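Protein angel homolog 2 (Homo sapiens, PDB 6RW0) acts as a 2',3'-cyclic phosphatase of the CCR4 deadenylase family and probably binds the 3' untranslated regions of mRNA. Local coordinates at residues A[101-111]-A[119-130]. Numbering follows the deposited sequence. Where two conformers were deposited one is given.
Sequences LCLQEVQEDHY and LESLGYHCEYKM. With MG (magnesium ion), chain B.
Tyr-111 and Tyr-128 lie ring on ring in an offset stack, centroids 4.5 Å apart and planes 24° from parallel. The two side chains run antiparallel, with Tyr-111 CE2 3.5 Å from Tyr-128 CB and the Tyr-111 hydroxyl against Cys-126 CB. The opposite face of the Tyr-128 ring has the backbone N of Met-130 above its centre, and at the ring's edge, near its plane, lies Val-106 O. Tyr-128 reaches that carbonyl because its chi1 of -176° swings the ring away from its own backbone N: OH donates to Val-106 O at 2.8 Å, 27° out of the carbonyl plane. Val-106 CG1 packs alongside Tyr-128 CE1 at 3.7 Å. A phenylalanine in place of Tyr-128 could keep the stack but would probably leave Val-106 O without this donor, where the strand gives way to the helix. Nearer the surface, the extended chain of Glu-108 runs at about a right angle to the Tyr-128 side chain and brings OE1 to 3.5 Å from Met-130 SD.

Further along, Leu-101 lays CD1 over one face of Tyr-124, 3.8 Å from the ring centroid in a CH-pi contact; the Tyr-124 hydroxyl is tied to Ala-98 O. Leu-119 joins this apolar layer, meeting Leu-103 tip to tip.

Just before Val-106, Glu-105 points its side chain away from the contact and, in a G1 beta bulge with Val-106 opposite Gly-138, binds the magnesium through OE2 at 2.3 Å, five waters completing the shell, while Asn-58 also holds OE2. Helix 108-121 connects strand 100-107 to edge strand 124-130, strand 137-144 lying between them in the sheet, and a Schellman motif at Gly-123 turns the chain into the edge strand: an endonuclease/exonuclease/phosphatase fold, its metal-binding glutamate at the bulge in strand 100-107.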
loop_
_atom_site.group_PDB
_atom_site.type_symbol
_atom_site.label_atom_id
_atom_site.label_comp_id
_atom_site.label_asym_id
_atom_site.label_seq_id
_atom_site.Cartn_x
_atom_site.Cartn_y
_atom_site.Cartn_z
ATOM N N LEU A 101 2.753 6.368 -9.741
ATOM C CA LEU A 101 1.472 5.825 -9.316
ATOM C C LEU A 101 1.672 4.422 -8.771
ATOM O O LEU A 101 2.277 3.569 -9.431
ATOM C CB LEU A 101 0.475 5.699 -10.465
ATOM C CG LEU A 101 0.297 6.917 -11.340
ATOM C CD1 LEU A 101 -0.632 6.497 -12.488
ATOM C CD2 LEU A 101 -0.248 8.084 -10.575
ATOM N N CYS A 102 1.163 4.184 -7.574
ATOM C CA CYS A 102 1.133 2.862 -6.965
ATOM C C CYS A 102 -0.338 2.517 -6.831
ATOM O O CYS A 102 -1.035 3.091 -5.990
ATOM C CB CYS A 102 1.822 2.862 -5.610
ATOM S SG CYS A 102 3.633 2.940 -5.804
ATOM N N LEU A 103 -0.815 1.609 -7.674
ATOM C CA LEU A 103 -2.224 1.260 -7.719
ATOM C C LEU A 103 -2.438 -0.150 -7.191
ATOM O O LEU A 103 -1.609 -1.042 -7.394
ATOM C CB LEU A 103 -2.751 1.365 -9.154
ATOM C CG LEU A 103 -2.488 2.687 -9.893
ATOM C CD1 LEU A 103 -2.987 2.618 -11.327
ATOM C CD2 LEU A 103 -3.124 3.843 -9.144
ATOM N N GLN A 104 -3.567 -0.346 -6.518
ATOM C CA GLN A 104 -4.008 -1.663 -6.100
ATOM C C GLN A 104 -5.396 -1.946 -6.665
ATOM O O GLN A 104 -6.124 -1.038 -7.066
ATOM C CB GLN A 104 -3.990 -1.816 -4.568
ATOM C CG GLN A 104 -2.673 -1.359 -3.907
ATOM C CD GLN A 104 -2.635 0.124 -3.635
ATOM O OE1 GLN A 104 -3.658 0.744 -3.334
ATOM N NE2 GLN A 104 -1.456 0.710 -3.744
ATOM N N GLU A 105 -5.749 -3.234 -6.673
ATOM C CA GLU A 105 -7.022 -3.721 -7.218
ATOM C C GLU A 105 -7.180 -3.366 -8.693
ATOM O O GLU A 105 -8.270 -3.033 -9.163
ATOM C CB GLU A 105 -8.219 -3.309 -6.368
ATOM C CG GLU A 105 -8.178 -4.032 -5.045
ATOM C CD GLU A 105 -9.505 -4.104 -4.334
ATOM O OE1 GLU A 105 -10.571 -4.104 -5.005
ATOM O OE2 GLU A 105 -9.472 -4.174 -3.083
ATOM N N VAL A 106 -6.071 -3.461 -9.422
ATOM C CA VAL A 106 -6.029 -3.251 -10.864
ATOM C C VAL A 106 -6.401 -4.573 -11.522
ATOM O O VAL A 106 -5.639 -5.542 -11.462
ATOM C CB VAL A 106 -4.636 -2.774 -11.296
ATOM C CG1 VAL A 106 -4.509 -2.719 -12.822
ATOM C CG2 VAL A 106 -4.319 -1.443 -10.614
ATOM N N GLN A 107 -7.583 -4.615 -12.138
ATOM C CA GLN A 107 -8.116 -5.844 -12.712
ATOM C C GLN A 107 -7.486 -6.110 -14.075
ATOM O O GLN A 107 -7.380 -5.204 -14.904
ATOM C CB GLN A 107 -9.634 -5.711 -12.825
ATOM C CG GLN A 107 -10.330 -6.957 -13.250
ATOM C CD GLN A 107 -11.817 -6.874 -13.036
ATOM O OE1 GLN A 107 -12.274 -6.611 -11.926
ATOM N NE2 GLN A 107 -12.579 -7.074 -14.100
ATOM N N GLU A 108 -7.057 -7.356 -14.299
ATOM C CA GLU A 108 -6.207 -7.655 -15.450
ATOM C C GLU A 108 -6.886 -7.306 -16.773
ATOM O O GLU A 108 -6.267 -6.683 -17.647
ATOM C CB GLU A 108 -5.776 -9.126 -15.440
ATOM C CG GLU A 108 -4.825 -9.472 -16.604
ATOM C CD GLU A 108 -4.571 -10.968 -16.783
ATOM O OE1 GLU A 108 -5.494 -11.779 -16.549
ATOM O OE2 GLU A 108 -3.431 -11.327 -17.152
ATOM N N ASP A 109 -8.141 -7.728 -16.969
ATOM C CA ASP A 109 -8.772 -7.495 -18.268
ATOM C C ASP A 109 -8.936 -6.003 -18.530
ATOM O O ASP A 109 -8.579 -5.502 -19.605
ATOM C CB ASP A 109 -10.068 -8.304 -18.462
ATOM C CG ASP A 109 -11.140 -8.061 -17.406
ATOM O OD1 ASP A 109 -10.948 -7.294 -16.447
ATOM O OD2 ASP A 109 -12.225 -8.666 -17.576
ATOM N N HIS A 110 -9.408 -5.266 -17.533
ATOM C CA HIS A 110 -9.537 -3.822 -17.665
ATOM C C HIS A 110 -8.188 -3.149 -17.821
ATOM O O HIS A 110 -8.071 -2.126 -18.503
ATOM C CB HIS A 110 -10.244 -3.279 -16.439
ATOM C CG HIS A 110 -11.648 -3.750 -16.325
ATOM N ND1 HIS A 110 -12.352 -3.715 -15.142
ATOM C CD2 HIS A 110 -12.487 -4.250 -17.257
ATOM C CE1 HIS A 110 -13.571 -4.176 -15.355
ATOM N NE2 HIS A 110 -13.684 -4.499 -16.631
ATOM N N TYR A 111 -7.162 -3.677 -17.166
ATOM C CA TYR A 111 -5.839 -3.081 -17.291
ATOM C C TYR A 111 -5.357 -3.139 -18.734
ATOM O O TYR A 111 -4.886 -2.137 -19.287
ATOM C CB TYR A 111 -4.885 -3.828 -16.368
ATOM C CG TYR A 111 -3.455 -3.358 -16.391
ATOM C CD1 TYR A 111 -3.090 -2.119 -15.867
ATOM C CD2 TYR A 111 -2.462 -4.173 -16.895
ATOM C CE1 TYR A 111 -1.760 -1.709 -15.861
ATOM C CE2 TYR A 111 -1.142 -3.770 -16.904
ATOM C CZ TYR A 111 -0.799 -2.535 -16.380
ATOM O OH TYR A 111 0.527 -2.144 -16.382
ATOM N N LEU A 119 -3.054 5.191 -19.273
ATOM C CA LEU A 119 -1.919 5.727 -18.536
ATOM C C LEU A 119 -0.712 5.941 -19.443
ATOM O O LEU A 119 0.011 6.930 -19.280
ATOM C CB LEU A 119 -1.571 4.813 -17.365
ATOM C CG LEU A 119 -2.662 4.690 -16.299
ATOM C CD1 LEU A 119 -2.266 3.725 -15.186
ATOM C CD2 LEU A 119 -2.989 6.063 -15.703
ATOM N N GLU A 120 -0.507 5.003 -20.348
ATOM C CA GLU A 120 0.615 5.216 -21.312
ATOM C C GLU A 120 0.460 6.506 -22.200
ATOM O O GLU A 120 1.372 7.425 -22.452
ATOM C CB GLU A 120 0.842 3.981 -22.189
ATOM C CG GLU A 120 1.272 2.742 -21.411
ATOM C CD GLU A 120 2.757 2.458 -21.212
ATOM O OE1 GLU A 120 3.529 2.712 -22.143
ATOM O OE2 GLU A 120 3.124 1.942 -20.137
ATOM N N SER A 121 -0.826 6.813 -22.463
ATOM C CA SER A 121 -1.098 8.024 -23.230
ATOM C C SER A 121 -0.769 9.278 -22.431
ATOM O O SER A 121 -0.469 10.323 -23.021
ATOM C CB SER A 121 -2.552 8.048 -23.710
ATOM O OG SER A 121 -3.452 8.343 -22.657
ATOM N N LEU A 122 -0.817 9.198 -21.100
ATOM C CA LEU A 122 -0.488 10.311 -20.219
ATOM C C LEU A 122 1.008 10.417 -19.933
ATOM O O LEU A 122 1.421 11.323 -19.197
ATOM C CB LEU A 122 -1.240 10.175 -18.890
ATOM C CG LEU A 122 -2.766 10.246 -18.915
ATOM C CD1 LEU A 122 -3.366 10.012 -17.537
ATOM C CD2 LEU A 122 -3.209 11.600 -19.485
ATOM N N GLY A 123 1.848 9.542 -20.475
ATOM C CA GLY A 123 3.301 9.628 -20.303
ATOM C C GLY A 123 3.835 8.677 -19.255
ATOM O O GLY A 123 4.956 8.848 -18.882
ATOM N N TYR A 124 3.053 7.702 -18.820
ATOM C CA TYR A 124 3.524 6.754 -17.797
ATOM C C TYR A 124 4.038 5.467 -18.426
ATOM O O TYR A 124 3.472 5.023 -19.382
ATOM C CB TYR A 124 2.394 6.310 -16.873
ATOM C CG TYR A 124 1.899 7.376 -15.939
ATOM C CD1 TYR A 124 2.579 7.684 -14.787
ATOM C CD2 TYR A 124 0.764 8.093 -16.238
ATOM C CE1 TYR A 124 2.144 8.680 -13.944
ATOM C CE2 TYR A 124 0.311 9.094 -15.405
ATOM C CZ TYR A 124 0.999 9.381 -14.250
ATOM O OH TYR A 124 0.573 10.362 -13.426
ATOM N N HIS A 125 5.107 4.925 -17.881
ATOM C CA HIS A 125 5.526 3.542 -18.147
ATOM C C HIS A 125 4.862 2.720 -17.035
ATOM O O HIS A 125 5.037 3.084 -15.922
ATOM C CB HIS A 125 7.024 3.405 -18.076
ATOM C CG HIS A 125 7.389 1.989 -18.250
ATOM N ND1 HIS A 125 7.290 1.387 -19.446
ATOM C CD2 HIS A 125 7.680 1.027 -17.376
ATOM C CE1 HIS A 125 7.579 0.134 -19.325
ATOM N NE2 HIS A 125 7.854 -0.074 -18.102
ATOM N N CYS A 126 4.188 1.628 -17.345
ATOM C CA CYS A 126 3.416 0.853 -16.379
ATOM C C CYS A 126 3.970 -0.557 -16.225
ATOM O O CYS A 126 4.253 -1.233 -17.217
ATOM C CB CYS A 126 1.963 0.729 -16.848
ATOM S SG CYS A 126 1.123 2.312 -17.048
ATOM N N GLU A 127 4.076 -1.010 -14.972
ATOM C CA GLU A 127 4.461 -2.384 -14.655
ATOM C C GLU A 127 3.428 -3.006 -13.727
ATOM O O GLU A 127 3.038 -2.395 -12.726
ATOM C CB GLU A 127 5.846 -2.434 -13.996
ATOM C CG GLU A 127 6.999 -2.053 -14.919
ATOM C CD GLU A 127 7.301 -3.092 -15.996
ATOM O OE1 GLU A 127 6.810 -4.247 -15.907
ATOM O OE2 GLU A 127 8.046 -2.743 -16.938
ATOM N N TYR A 128 3.012 -4.232 -14.035
ATOM C CA TYR A 128 1.920 -4.891 -13.337
ATOM C C TYR A 128 2.377 -6.193 -12.711
ATOM O O TYR A 128 3.236 -6.898 -13.244
ATOM C CB TYR A 128 0.827 -5.228 -14.349
ATOM C CG TYR A 128 -0.477 -5.832 -13.876
ATOM C CD1 TYR A 128 -1.248 -5.227 -12.893
ATOM C CD2 TYR A 128 -0.989 -6.961 -14.496
ATOM C CE1 TYR A 128 -2.465 -5.760 -12.519
ATOM C CE2 TYR A 128 -2.206 -7.500 -14.133
ATOM C CZ TYR A 128 -2.941 -6.901 -13.143
ATOM O OH TYR A 128 -4.160 -7.443 -12.812
ATOM N N LYS A 129 1.755 -6.527 -11.589
ATOM C CA LYS A 129 1.885 -7.853 -11.000
ATOM C C LYS A 129 0.516 -8.290 -10.504
ATOM O O LYS A 129 -0.002 -7.741 -9.526
ATOM C CB LYS A 129 2.909 -7.870 -9.870
ATOM C CG LYS A 129 3.055 -9.224 -9.188
ATOM C CD LYS A 129 3.473 -10.318 -10.178
ATOM C CE LYS A 129 3.626 -11.645 -9.486
ATOM N NZ LYS A 129 3.889 -12.745 -10.446
ATOM N N MET A 130 -0.050 -9.294 -11.154
ATOM C CA MET A 130 -1.360 -9.819 -10.801
ATOM C C MET A 130 -1.238 -10.800 -9.643
ATOM O O MET A 130 -0.248 -11.525 -9.524
ATOM C CB MET A 130 -1.931 -10.573 -12.005
ATOM C CG MET A 130 -3.397 -10.917 -11.905
ATOM S SD MET A 130 -3.931 -11.707 -13.447
ATOM C CE MET A 130 -2.845 -13.121 -13.554
HETATM MG MG MG B . -11.177 -3.767 -1.615
HETATM O O HOH W 1 -12.305 -4.997 -3.043
HETATM O O HOH W 2 -12.996 -3.021 -0.475
HETATM O O HOH W 3 -11.428 -5.657 0.092
HETATM O O HOH W 4 -11.152 -1.728 -2.892
HETATM O O HOH W 5 -10.407 -2.765 0.262
#